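Side-chain contacts in fusarinine C esterase sidJ (Aspergillus fumigatus, PDB 6GUP), which hydrolyses the ester bonds of the fungal siderophore fusarinine C, releasing fusarinine and iron, but leaves triacetylfusarinine C uncut: residues 129-132 / 133-137; 172-175 / 176-179; 181-184 / 185-189; 265-268 / 269-272. One frame throughout, in Å; residues are numbered along the deposited sequence.

Contact 1 of 4, residues 129-132 / 133-137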
ATOM      1  N   VAL A 129      12.102  12.161   6.294  1.00 33.41           N
ATOM      2  CA  VAL A 129      12.935  13.225   5.718  1.00 32.14           C
ATOM      3  C   VAL A 129      14.127  13.535   6.630  1.00 31.85           C
ATOM      4  O   VAL A 129      15.271  13.528   6.174  1.00 32.01           O
ATOM      5  CB  VAL A 129      12.115  14.514   5.438  1.00 31.30           C
ATOM      6  CG1 VAL A 129      13.011  15.649   4.949  1.00 30.68           C
ATOM      7  CG2 VAL A 129      11.020  14.238   4.413  1.00 30.41           C
ATOM      8  N   LEU A 130      13.856  13.800   7.908  1.00 31.42           N
ATOM      9  CA  LEU A 130      14.915  14.098   8.884  1.00 32.29           C
ATOM     10  C   LEU A 130      15.829  12.893   9.136  1.00 34.22           C
ATOM     11  O   LEU A 130      17.037  13.057   9.308  1.00 34.88           O
ATOM     12  CB  LEU A 130      14.318  14.600  10.209  1.00 31.94           C
ATOM     13  CG  LEU A 130      15.282  15.003  11.337  1.00 32.13           C
ATOM     14  CD1 LEU A 130      16.347  15.985  10.867  1.00 33.25           C
ATOM     15  CD2 LEU A 130      14.510  15.593  12.508  1.00 29.96           C
ATOM     16  N   HIS A 131      15.248  11.693   9.150  1.00 35.43           N
ATOM     17  CA  HIS A 131      16.010  10.447   9.314  1.00 35.41           C
ATOM     18  C   HIS A 131      16.921  10.187   8.106  1.00 33.33           C
ATOM     19  O   HIS A 131      18.066   9.769   8.272  1.00 33.30           O
ATOM     20  CB  HIS A 131      15.052   9.268   9.527  1.00 37.91           C
ATOM     21  CG  HIS A 131      15.693   8.050  10.113  1.00 41.91           C
ATOM     22  ND1 HIS A 131      15.673   7.780  11.465  1.00 44.54           N
ATOM     23  CD2 HIS A 131      16.330   7.008   9.530  1.00 45.24           C
ATOM     24  CE1 HIS A 131      16.287   6.631  11.690  1.00 46.61           C
ATOM     25  NE2 HIS A 131      16.693   6.142  10.534  1.00 46.96           N
ATOM     26  N   TYR A 132      16.408  10.447   6.902  1.00 32.58           N
ATOM     27  CA  TYR A 132      17.203  10.376   5.664  1.00 32.25           C
ATOM     28  C   TYR A 132      18.446  11.270   5.747  1.00 33.94           C
ATOM     29  O   TYR A 132      19.547  10.844   5.384  1.00 35.13           O
ATOM     30  CB  TYR A 132      16.345  10.778   4.449  1.00 31.96           C
ATOM     31  CG  TYR A 132      17.000  10.580   3.096  1.00 31.99           C
ATOM     32  CD1 TYR A 132      17.874  11.535   2.571  1.00 31.95           C
ATOM     33  CD2 TYR A 132      16.723   9.449   2.325  1.00 31.52           C
ATOM     34  CE1 TYR A 132      18.469  11.359   1.331  1.00 30.79           C
ATOM     35  CE2 TYR A 132      17.314   9.266   1.080  1.00 31.12           C
ATOM     36  CZ  TYR A 132      18.183  10.224   0.588  1.00 31.11           C
ATOM     37  OH  TYR A 132      18.777  10.047  -0.640  1.00 32.25           O
ATOM     38  N   LEU A 133      18.259  12.495   6.236  1.00 34.07           N
ATOM     39  CA  LEU A 133      19.330  13.497   6.294  1.00 34.48           C
ATOM     40  C   LEU A 133      20.297  13.347   7.474  1.00 35.41           C
ATOM     41  O   LEU A 133      21.471  13.688   7.341  1.00 35.95           O
ATOM     42  CB  LEU A 133      18.731  14.910   6.319  1.00 33.49           C
ATOM     43  CG  LEU A 133      17.950  15.342   5.076  1.00 33.36           C
ATOM     44  CD1 LEU A 133      17.262  16.677   5.322  1.00 34.15           C
ATOM     45  CD2 LEU A 133      18.863  15.414   3.859  1.00 33.43           C
ATOM     46  N   SER A 134      19.813  12.851   8.614  1.00 36.28           N
ATOM     47  CA  SER A 134      20.564  12.919   9.876  1.00 37.72           C
ATOM     48  C   SER A 134      21.384  11.674  10.231  1.00 39.58           C
ATOM     49  O   SER A 134      22.414  11.789  10.900  1.00 41.22           O
ATOM     50  CB  SER A 134      19.612  13.241  11.032  1.00 37.41           C
ATOM     51  OG  SER A 134      18.679  12.195  11.247  1.00 37.36           O
ATOM     52  N   ARG A 135      20.940  10.497   9.792  1.00 40.84           N
ATOM     53  CA  ARG A 135      21.571   9.238  10.204  1.00 42.61           C
ATOM     54  C   ARG A 135      22.825   8.910   9.384  1.00 43.98           C
ATOM     55  O   ARG A 135      23.025   9.487   8.313  1.00 42.31           O
ATOM     56  CB  ARG A 135      20.561   8.088  10.116  1.00 45.65           C
ATOM     57  CG  ARG A 135      19.285   8.286  10.926  1.00 50.44           C
ATOM     58  CD  ARG A 135      19.518   8.708  12.371  1.00 56.12           C
ATOM     59  NE  ARG A 135      20.456   7.822  13.069  1.00 61.96           N
ATOM     60  CZ  ARG A 135      20.144   6.896  13.982  1.00 67.29           C
ATOM     61  NH1 ARG A 135      21.121   6.170  14.522  1.00 69.44           N
ATOM     62  NH2 ARG A 135      18.887   6.680  14.378  1.00 70.35           N
ATOM     63  N   PRO A 136      23.676   7.985   9.889  1.00 48.97           N
ATOM     64  CA  PRO A 136      24.876   7.556   9.156  1.00 51.25           C
ATOM     65  C   PRO A 136      24.582   6.984   7.769  1.00 53.30           C
ATOM     66  O   PRO A 136      23.535   6.363   7.565  1.00 51.52           O
ATOM     67  CB  PRO A 136      25.465   6.465  10.056  1.00 52.75           C
ATOM     68  CG  PRO A 136      24.996   6.808  11.418  1.00 53.59           C
ATOM     69  CD  PRO A 136      23.622   7.371  11.231  1.00 51.82           C
ATOM     70  N   ASN A 137      25.517   7.185   6.843  1.00 57.71           N
ATOM     71  CA  ASN A 137      25.388   6.728   5.460  1.00 64.21           C
ATOM     72  C   ASN A 137      26.567   5.806   5.118  1.00 72.11           C
ATOM     73  O   ASN A 137      27.467   6.190   4.364  1.00 73.01           O
ATOM     74  CB  ASN A 137      25.320   7.940   4.517  1.00 63.72           C
ATOM     75  CG  ASN A 137      24.948   7.568   3.088  1.00 61.96           C
ATOM     76  OD1 ASN A 137      24.349   6.520   2.831  1.00 60.90           O
ATOM     77  ND2 ASN A 137      25.298   8.437   2.148  1.00 61.23           N
TER
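With CG of His131 swung anti to its own N (chi1 -162°) and the Arg135 chain folded back by successive bends at chi2 and chi3, the imidazole and the arginine methylenes meet one turn apart. His131 is in the last turn of helix 125-134, the helix that follows the probable nucleophile elbow of this alpha/beta-hydrolase, and Arg135 is the first residue beyond it. Arg135 CG stands over the middle of the His131 ring, 3.4 Å from its centroid and close to the ring normal, a CH-pi contact. The guanidinium is carried past the ring, its plane turned 60° from the imidazole, and NH2 comes within 3.7 Å of His131 CE1. What fixes the ring's rotation is probably the bond from NE2 to Asp87 at the start of helix 86-108.

Leu133 packs CD2 against CD1 of the Tyr132 ring at 4.2 Å, while the Tyr132 hydroxyl is bonded to the Met155 carbonyl. Val129 and Leu133 both turn to strand 159-163, so this face seats the helix on the central sheet. The helix runs out at Arg135, whose N makes a weak bond to His131 O. Just before it, Leu130 O is gripped twice by one residue from opposite faces of its carbonyl plane: by Ser134 N at 2.9 Å, and by Ser134 OG at 2.7 Å, the hydroxyl lying 36° out of that plane.

Contact 2 of 4, residues 172-175 / 176-179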
ATOM      1  N   ILE A 172      -0.808  12.611  21.525  1.00 43.55           N
ATOM      2  CA  ILE A 172      -1.550  11.739  22.444  1.00 43.84           C
ATOM      3  C   ILE A 172      -1.783  12.429  23.796  1.00 46.61           C
ATOM      4  O   ILE A 172      -2.874  12.327  24.358  1.00 46.47           O
ATOM      5  CB  ILE A 172      -0.857  10.362  22.613  1.00 43.29           C
ATOM      6  CG1 ILE A 172      -0.931   9.583  21.291  1.00 42.64           C
ATOM      7  CG2 ILE A 172      -1.518   9.547  23.721  1.00 42.65           C
ATOM      8  CD1 ILE A 172      -0.046   8.358  21.221  1.00 41.34           C
ATOM      9  N   GLN A 173      -0.764  13.128  24.305  1.00 49.98           N
ATOM     10  CA  GLN A 173      -0.899  13.960  25.517  1.00 52.35           C
ATOM     11  C   GLN A 173      -2.035  14.985  25.398  1.00 51.07           C
ATOM     12  O   GLN A 173      -2.769  15.226  26.358  1.00 51.67           O
ATOM     13  CB  GLN A 173       0.413  14.696  25.822  1.00 55.97           C
ATOM     14  CG  GLN A 173       1.539  13.806  26.332  1.00 58.71           C
ATOM     15  CD  GLN A 173       2.869  14.535  26.454  1.00 60.41           C
ATOM     16  OE1 GLN A 173       2.939  15.760  26.344  1.00 60.55           O
ATOM     17  NE2 GLN A 173       3.934  13.777  26.687  1.00 60.74           N
ATOM     18  N   TRP A 174      -2.163  15.573  24.210  1.00 48.94           N
ATOM     19  CA  TRP A 174      -3.212  16.549  23.902  1.00 47.90           C
ATOM     20  C   TRP A 174      -4.592  15.896  23.758  1.00 48.08           C
ATOM     21  O   TRP A 174      -5.601  16.490  24.149  1.00 49.48           O
ATOM     22  CB  TRP A 174      -2.830  17.299  22.624  1.00 47.71           C
ATOM     23  CG  TRP A 174      -3.682  18.474  22.245  1.00 48.60           C
ATOM     24  CD1 TRP A 174      -4.211  18.713  21.019  1.00 48.82           C
ATOM     25  CD2 TRP A 174      -4.077  19.578  23.076  1.00 49.09           C
ATOM     26  NE1 TRP A 174      -4.916  19.891  21.019  1.00 49.72           N
ATOM     27  CE2 TRP A 174      -4.850  20.446  22.269  1.00 49.69           C
ATOM     28  CE3 TRP A 174      -3.847  19.924  24.415  1.00 49.70           C
ATOM     29  CZ2 TRP A 174      -5.404  21.635  22.762  1.00 49.38           C
ATOM     30  CZ3 TRP A 174      -4.403  21.106  24.907  1.00 49.98           C
ATOM     31  CH2 TRP A 174      -5.171  21.948  24.079  1.00 49.98           C
ATOM     32  N   VAL A 175      -4.628  14.688  23.194  1.00 45.88           N
ATOM     33  CA  VAL A 175      -5.853  13.871  23.143  1.00 45.79           C
ATOM     34  C   VAL A 175      -6.322  13.482  24.553  1.00 47.17           C
ATOM     35  O   VAL A 175      -7.519  13.535  24.839  1.00 48.53           O
ATOM     36  CB  VAL A 175      -5.664  12.612  22.251  1.00 46.08           C
ATOM     37  CG1 VAL A 175      -6.762  11.572  22.472  1.00 46.38           C
ATOM     38  CG2 VAL A 175      -5.629  13.015  20.783  1.00 45.76           C
ATOM     39  N   LEU A 176      -5.388  13.092  25.418  1.00 48.07           N
ATOM     40  CA  LEU A 176      -5.705  12.780  26.819  1.00 51.18           C
ATOM     41  C   LEU A 176      -6.140  14.013  27.623  1.00 55.04           C
ATOM     42  O   LEU A 176      -6.915  13.887  28.568  1.00 57.03           O
ATOM     43  CB  LEU A 176      -4.515  12.103  27.510  1.00 51.61           C
ATOM     44  CG  LEU A 176      -4.123  10.716  26.991  1.00 52.94           C
ATOM     45  CD1 LEU A 176      -2.744  10.327  27.504  1.00 53.48           C
ATOM     46  CD2 LEU A 176      -5.155   9.666  27.378  1.00 54.16           C
ATOM     47  N   ALA A 177      -5.630  15.188  27.254  1.00 57.87           N
ATOM     48  CA  ALA A 177      -6.029  16.451  27.884  1.00 60.55           C
ATOM     49  C   ALA A 177      -7.410  16.932  27.426  1.00 61.72           C
ATOM     50  O   ALA A 177      -8.255  17.264  28.260  1.00 62.71           O
ATOM     51  CB  ALA A 177      -4.985  17.528  27.614  1.00 61.09           C
ATOM     52  N   GLU A 178      -7.628  16.961  26.109  1.00 61.04           N
ATOM     53  CA  GLU A 178      -8.816  17.594  25.501  1.00 61.53           C
ATOM     54  C   GLU A 178      -9.869  16.660  24.893  1.00 59.61           C
ATOM     55  O   GLU A 178     -11.012  17.079  24.696  1.00 60.63           O
ATOM     56  CB  GLU A 178      -8.367  18.572  24.412  1.00 66.88           C
ATOM     57  CG  GLU A 178      -7.642  19.803  24.929  1.00 73.25           C
ATOM     58  CD  GLU A 178      -8.510  20.711  25.785  1.00 76.50           C
ATOM     59  OE1 GLU A 178      -9.711  20.869  25.478  1.00 79.27           O
ATOM     60  OE2 GLU A 178      -7.984  21.275  26.767  1.00 77.03           O
ATOM     61  N   GLY A 179      -9.494  15.416  24.593  1.00 56.24           N
ATOM     62  CA  GLY A 179     -10.365  14.474  23.883  1.00 54.00           C
ATOM     63  C   GLY A 179     -10.033  14.380  22.403  1.00 54.48           C
ATOM     64  O   GLY A 179      -9.073  14.994  21.930  1.00 53.73           O
TER
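Leu176 and Val175, followed by Trp174, carry most of this contact along the last turns of helix 168-178. Leu176 lies alongside Ile172, both side chains pointing the same way, and its CD1 approaches Ile172 CG2 at 4.1 Å. Its CG also rests 3.3 Å from Ile172 O, the carbonyl that takes the helical bond from Leu176 N. Val175 stands farther round the helix, and its two methyls approach the carbonyl oxygen of Gly179.

Trp174 reaches forward along the helix. With CG opposite its backbone N (chi1 -172°), the indole extends over the following turn, where Glu178 CG lies over one face of the six-membered ring in a CH-pi contact, 3.4 Å from its centroid and displaced toward the rim. The bend at chi2 keeps the carboxylate beside the ring, Glu178 OE2 3.9 Å from Trp174 CH2, its plane 42° from the indole. Ala177 CB approaches the same ring obliquely, 4.2 Å from CE3.

In this alpha/beta-hydrolase the helix follows strand 159-163 of the central sheet, and its apolar side faces helix 185-205: Ile172 and Leu176 touch Phe192, while Val175 and Leu176 touch Ile188. Trp174 turns instead to the loop residues Pro290 and Ala291. The helix stops at Gly179, which leaves helical geometry with a positive phi of 100° but still donates its N to Val175 O at 2.7 Å.

Contact 3 of 4, residues 181-184 / 185-189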
ATOM      1  N   GLY A 181     -12.474  13.874  18.687  1.00 64.97           N
ATOM      2  CA  GLY A 181     -13.749  13.655  18.001  1.00 69.30           C
ATOM      3  C   GLY A 181     -14.927  13.833  18.943  1.00 72.90           C
ATOM      4  O   GLY A 181     -15.036  14.859  19.618  1.00 72.92           O
ATOM      5  N   ASP A 182     -15.801  12.829  18.993  1.00 78.80           N
ATOM      6  CA  ASP A 182     -16.911  12.797  19.956  1.00 83.28           C
ATOM      7  C   ASP A 182     -16.453  12.490  21.387  1.00 79.58           C
ATOM      8  O   ASP A 182     -17.147  12.834  22.347  1.00 80.81           O
ATOM      9  CB  ASP A 182     -17.954  11.750  19.541  1.00 90.52           C
ATOM     10  CG  ASP A 182     -18.676  12.117  18.261  1.00 94.91           C
ATOM     11  OD1 ASP A 182     -19.327  13.183  18.226  1.00 97.67           O
ATOM     12  OD2 ASP A 182     -18.606  11.331  17.292  1.00 95.99           O
ATOM     13  N   ARG A 183     -15.286  11.859  21.525  1.00 73.09           N
ATOM     14  CA  ARG A 183     -14.852  11.261  22.787  1.00 67.39           C
ATOM     15  C   ARG A 183     -14.157  12.293  23.678  1.00 65.89           C
ATOM     16  O   ARG A 183     -13.238  12.983  23.232  1.00 63.67           O
ATOM     17  CB  ARG A 183     -13.887  10.101  22.515  1.00 65.56           C
ATOM     18  CG  ARG A 183     -14.373   9.058  21.515  1.00 63.77           C
ATOM     19  CD  ARG A 183     -15.255   7.998  22.144  1.00 62.48           C
ATOM     20  NE  ARG A 183     -15.635   7.006  21.138  1.00 59.47           N
ATOM     21  CZ  ARG A 183     -15.950   5.730  21.374  1.00 58.20           C
ATOM     22  NH1 ARG A 183     -15.942   5.219  22.608  1.00 57.45           N
ATOM     23  NH2 ARG A 183     -16.271   4.945  20.347  1.00 59.12           N
ATOM     24  N   THR A 184     -14.601  12.385  24.932  1.00 68.19           N
ATOM     25  CA  THR A 184     -14.002  13.272  25.935  1.00 69.15           C
ATOM     26  C   THR A 184     -12.794  12.583  26.596  1.00 63.13           C
ATOM     27  O   THR A 184     -12.620  11.371  26.438  1.00 62.07           O
ATOM     28  CB  THR A 184     -15.034  13.663  27.021  1.00 75.77           C
ATOM     29  OG1 THR A 184     -15.450  12.497  27.742  1.00 75.69           O
ATOM     30  CG2 THR A 184     -16.257  14.333  26.401  1.00 79.59           C
ATOM     31  N   PRO A 185     -11.950  13.351  27.325  1.00 59.74           N
ATOM     32  CA  PRO A 185     -10.831  12.790  28.102  1.00 62.55           C
ATOM     33  C   PRO A 185     -11.200  11.661  29.067  1.00 70.45           C
ATOM     34  O   PRO A 185     -10.448  10.694  29.200  1.00 73.05           O
ATOM     35  CB  PRO A 185     -10.336  13.996  28.898  1.00 57.98           C
ATOM     36  CG  PRO A 185     -10.591  15.144  27.997  1.00 56.72           C
ATOM     37  CD  PRO A 185     -11.878  14.826  27.289  1.00 56.55           C
ATOM     38  N   ALA A 186     -12.342  11.802  29.735  1.00 77.43           N
ATOM     39  CA  ALA A 186     -12.826  10.809  30.697  1.00 79.74           C
ATOM     40  C   ALA A 186     -13.161   9.447  30.077  1.00 79.09           C
ATOM     41  O   ALA A 186     -13.074   8.421  30.752  1.00 80.74           O
ATOM     42  CB  ALA A 186     -14.041  11.353  31.421  1.00 79.61           C
ATOM     43  N   GLU A 187     -13.559   9.455  28.805  1.00 79.63           N
ATOM     44  CA  GLU A 187     -13.902   8.236  28.062  1.00 81.67           C
ATOM     45  C   GLU A 187     -12.675   7.570  27.440  1.00 77.21           C
ATOM     46  O   GLU A 187     -12.622   6.345  27.322  1.00 77.08           O
ATOM     47  CB  GLU A 187     -14.879   8.565  26.935  1.00 86.80           C
ATOM     48  CG  GLU A 187     -16.149   9.281  27.366  1.00 90.57           C
ATOM     49  CD  GLU A 187     -16.898   9.871  26.191  1.00 94.24           C
ATOM     50  OE1 GLU A 187     -16.957   9.211  25.134  1.00 94.75           O
ATOM     51  OE2 GLU A 187     -17.418  11.000  26.317  1.00 94.34           O
ATOM     52  N   ILE A 188     -11.718   8.392  27.013  1.00 70.86           N
ATOM     53  CA  ILE A 188     -10.479   7.926  26.379  1.00 64.73           C
ATOM     54  C   ILE A 188      -9.485   7.348  27.396  1.00 66.15           C
ATOM     55  O   ILE A 188      -8.800   6.366  27.099  1.00 66.39           O
ATOM     56  CB  ILE A 188      -9.826   9.067  25.546  1.00 58.33           C
ATOM     57  CG1 ILE A 188     -10.667   9.326  24.289  1.00 54.86           C
ATOM     58  CG2 ILE A 188      -8.389   8.729  25.144  1.00 55.02           C
ATOM     59  CD1 ILE A 188     -10.387  10.644  23.602  1.00 51.83           C
ATOM     60  N   ARG A 189      -9.413   7.960  28.579  1.00 67.10           N
ATOM     61  CA  ARG A 189      -8.446   7.580  29.624  1.00 67.30           C
ATOM     62  C   ARG A 189      -8.414   6.084  29.990  1.00 64.38           C
ATOM     63  O   ARG A 189      -7.335   5.488  29.985  1.00 65.77           O
ATOM     64  CB  ARG A 189      -8.669   8.419  30.892  1.00 71.58           C
ATOM     65  CG  ARG A 189      -7.631   8.207  31.979  1.00 77.08           C
ATOM     66  CD  ARG A 189      -6.461   9.135  31.751  1.00 82.87           C
ATOM     67  NE  ARG A 189      -5.264   8.720  32.473  1.00 88.46           N
ATOM     68  CZ  ARG A 189      -4.280   9.535  32.857  1.00 93.90           C
ATOM     69  NH1 ARG A 189      -4.330  10.848  32.616  1.00 98.59           N
ATOM     70  NH2 ARG A 189      -3.234   9.036  33.509  1.00 93.34           N
TER
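A capped helix start brings these residues together: Thr184 occupies the N-cap position of helix 185-205, Pro185 follows as the first helical residue, and Glu187 folds back from the first turn. The threonine hydroxyl donates to Glu187 OE2 at 2.9 Å, meeting it from above the carboxylate plane, 41° out of it. Thr184 N points at the same oxygen over 3.4 Å, a weak bond though a fairly straight one, so both donors of the cap residue converge on OE2. The first torsion of the glutamate (chi1 -55°) sets its CG beside Thr184 OG1, at 3.3 Å, and the extended chain beyond CG then carries OE2 to the threonine. For its part, the threonine holds OG1 between its N and carbonyl carbon (chi1 64°), on the side from which the glutamate comes.

Thr184 O accepts from two backbone N-H groups of the first turn. Ile188 N lies nearly on the line of the C=O bond at 3.2 Å, whereas Glu187 N reaches the same oxygen from well above the carbonyl plane.

Arg183 crosses Glu187 at about a right angle, but its charged end stays apart: it is CD that lies nearest, 3.6 Å from Glu187 OE1. On the inner side Arg183 CB packs on Ile188 CD1 at 3.7 Å, and Ile188 continues inward to Val175 and Leu176 of helix 168-178. At this solvent-facing helix N-terminus, a threonine N-cap with glutamate at N3 thus forms one half of a capping box, the weak bond from Thr184 N to Glu187 OE2, while the hydroxyl is also given to OE2 instead of accepting from Glu187 N.

Contact 4 of 4, residues 265-268 / 269-272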
ATOM      1  N   PHE A 265      18.614  17.260  13.915  1.00 34.16           N
ATOM      2  CA  PHE A 265      18.727  18.466  13.078  1.00 34.05           C
ATOM      3  C   PHE A 265      20.186  18.901  12.914  1.00 35.43           C
ATOM      4  O   PHE A 265      20.599  19.296  11.822  1.00 35.38           O
ATOM      5  CB  PHE A 265      17.918  19.628  13.664  1.00 32.83           C
ATOM      6  CG  PHE A 265      16.432  19.473  13.520  1.00 32.30           C
ATOM      7  CD1 PHE A 265      15.782  19.892  12.364  1.00 30.87           C
ATOM      8  CD2 PHE A 265      15.676  18.923  14.550  1.00 32.84           C
ATOM      9  CE1 PHE A 265      14.408  19.757  12.233  1.00 31.61           C
ATOM     10  CE2 PHE A 265      14.300  18.784  14.425  1.00 32.76           C
ATOM     11  CZ  PHE A 265      13.665  19.202  13.264  1.00 32.24           C
ATOM     12  N   GLY A 266      20.952  18.816  14.002  1.00 36.86           N
ATOM     13  CA  GLY A 266      22.380  19.138  13.993  1.00 37.45           C
ATOM     14  C   GLY A 266      23.257  18.241  13.135  1.00 38.45           C
ATOM     15  O   GLY A 266      24.325  18.667  12.694  1.00 40.30           O
ATOM     16  N   MET A 267      22.819  17.004  12.898  1.00 37.29           N
ATOM     17  CA  MET A 267      23.537  16.077  12.012  1.00 37.36           C
ATOM     18  C   MET A 267      23.244  16.261  10.514  1.00 36.77           C
ATOM     19  O   MET A 267      23.868  15.587   9.692  1.00 38.43           O
ATOM     20  CB  MET A 267      23.265  14.622  12.425  1.00 37.52           C
ATOM     21  CG  MET A 267      23.843  14.234  13.779  1.00 41.12           C
ATOM     22  SD  MET A 267      25.638  14.403  13.916  1.00 45.18           S
ATOM     23  CE  MET A 267      26.204  13.222  12.694  1.00 48.41           C
ATOM     24  N   ILE A 268      22.332  17.166  10.149  1.00 35.92           N
ATOM     25  CA  ILE A 268      22.038  17.439   8.732  1.00 36.47           C
ATOM     26  C   ILE A 268      23.286  17.971   8.012  1.00 37.10           C
ATOM     27  O   ILE A 268      23.603  17.523   6.908  1.00 36.04           O
ATOM     28  CB  ILE A 268      20.842  18.411   8.551  1.00 36.32           C
ATOM     29  CG1 ILE A 268      19.542  17.748   9.031  1.00 35.23           C
ATOM     30  CG2 ILE A 268      20.683  18.823   7.087  1.00 36.92           C
ATOM     31  CD1 ILE A 268      18.375  18.697   9.206  1.00 33.53           C
ATOM     32  N   ARG A 269      23.987  18.913   8.640  1.00 38.01           N
ATOM     33  CA  ARG A 269      25.242  19.446   8.090  1.00 39.35           C
ATOM     34  C   ARG A 269      26.341  18.382   7.968  1.00 39.03           C
ATOM     35  O   ARG A 269      27.091  18.378   6.991  1.00 39.53           O
ATOM     36  CB  ARG A 269      25.763  20.609   8.943  1.00 41.70           C
ATOM     37  CG  ARG A 269      26.937  21.359   8.316  1.00 44.26           C
ATOM     38  CD  ARG A 269      27.475  22.464   9.209  1.00 48.35           C
ATOM     39  NE  ARG A 269      27.951  21.966  10.501  1.00 52.00           N
ATOM     40  CZ  ARG A 269      28.532  22.712  11.442  1.00 55.85           C
ATOM     41  NH1 ARG A 269      28.744  24.017  11.258  1.00 58.78           N
ATOM     42  NH2 ARG A 269      28.916  22.144  12.584  1.00 56.01           N
ATOM     43  N   GLU A 270      26.425  17.489   8.954  1.00 39.44           N
ATOM     44  CA  GLU A 270      27.533  16.530   9.049  1.00 41.29           C
ATOM     45  C   GLU A 270      27.457  15.399   8.016  1.00 40.03           C
ATOM     46  O   GLU A 270      28.487  15.005   7.465  1.00 40.12           O
ATOM     47  CB  GLU A 270      27.624  15.931  10.462  1.00 43.93           C
ATOM     48  CG  GLU A 270      27.709  16.944  11.603  1.00 49.43           C
ATOM     49  CD  GLU A 270      28.837  17.951  11.444  1.00 55.17           C
ATOM     50  OE1 GLU A 270      29.945  17.554  11.025  1.00 57.15           O
ATOM     51  OE2 GLU A 270      28.615  19.143  11.747  1.00 56.22           O
ATOM     52  N   GLN A 271      26.255  14.883   7.754  1.00 38.69           N
ATOM     53  CA  GLN A 271      26.082  13.757   6.820  1.00 38.46           C
ATOM     54  C   GLN A 271      26.227  14.154   5.345  1.00 38.43           C
ATOM     55  O   GLN A 271      26.529  13.302   4.506  1.00 39.09           O
ATOM     56  CB  GLN A 271      24.730  13.063   7.035  1.00 40.03           C
ATOM     57  CG  GLN A 271      24.490  12.508   8.438  1.00 41.99           C
ATOM     58  CD  GLN A 271      25.479  11.435   8.867  1.00 44.26           C
ATOM     59  OE1 GLN A 271      26.142  10.806   8.042  1.00 46.21           O
ATOM     60  NE2 GLN A 271      25.569  11.214  10.174  1.00 44.53           N
ATOM     61  N   GLY A 272      26.002  15.430   5.029  1.00 39.63           N
ATOM     62  CA  GLY A 272      26.215  15.955   3.677  1.00 40.33           C
ATOM     63  C   GLY A 272      25.202  15.508   2.635  1.00 40.63           C
ATOM     64  O   GLY A 272      25.544  15.386   1.456  1.00 41.82           O
TER
HETATM   65  O   HOH W   1      22.854  20.495  10.826  1.00 36.27           O
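The backbone of the two segments is joined at Met267 O, in the short, weakly bonded helix 268-271. Gln271 N donates to this oxygen at 3.2 Å with an N-H...O angle of 160°, and Glu270 N adds a weak, bent bond to it. Two residues earlier a water bridges the chain, lying 2.7 Å from Phe265 O and accepting from Arg269 N at 2.9 Å. Gly272, with positive phi, ends the helix.

Among the side chains, Met267 curls along the turn on the side of Ser134, beside Gln271. Bends at chi2 and chi3 (-60° and -63°) bring its methyl CE to 3.3 Å from Gln271 NE2 and 3.8 Å from Glu270 CB. The Met267 and Glu270 side chains cross at about a right angle, with SD 4.0 Å from Glu270 CG. Gln271 NE2 also makes a weak bond to Ser134 O at the end of helix 125-134.

Arg269 and Glu270 form a side-on salt bridge between neighbours. NE and NH2 both donate to OE2, at 3.2 and 3.1 Å, and the oxygen lies at the edge of the guanidinium in its plane; concentrating both bonds on one oxygen probably draws charge toward it. On the inner side Ile268 packs on Leu130 and Leu133, and Phe265 stacks on Trp302 of helix 295-307. The whole is a short helical turn closed by a positive-phi glycine, lying against helix 125-134 ahead of strand 278-283 of the alpha/beta-hydrolase sheet.

In the fold
All four contacts are local and follow one another along the chain; none encloses or crosses another. Contact 1 comes first, at the end of the helix after strand 117-122. Beyond strand 159-163, contact 2 finishes helix 168-178, and contact 3 opens helix 185-205 after a short loop. These two touch, Pro185 packing its ring against the carbonyls of Leu176 and Ala177. Contact 4, shortly before strand 278-283, returns to contact 1: Gln271 and Met267 lie against the chain at Leu133-Arg135, joining two elements remote in sequence. Contacts 1 and 3 lie on opposite sides of the chain's centre, their centres about 37 Å apart.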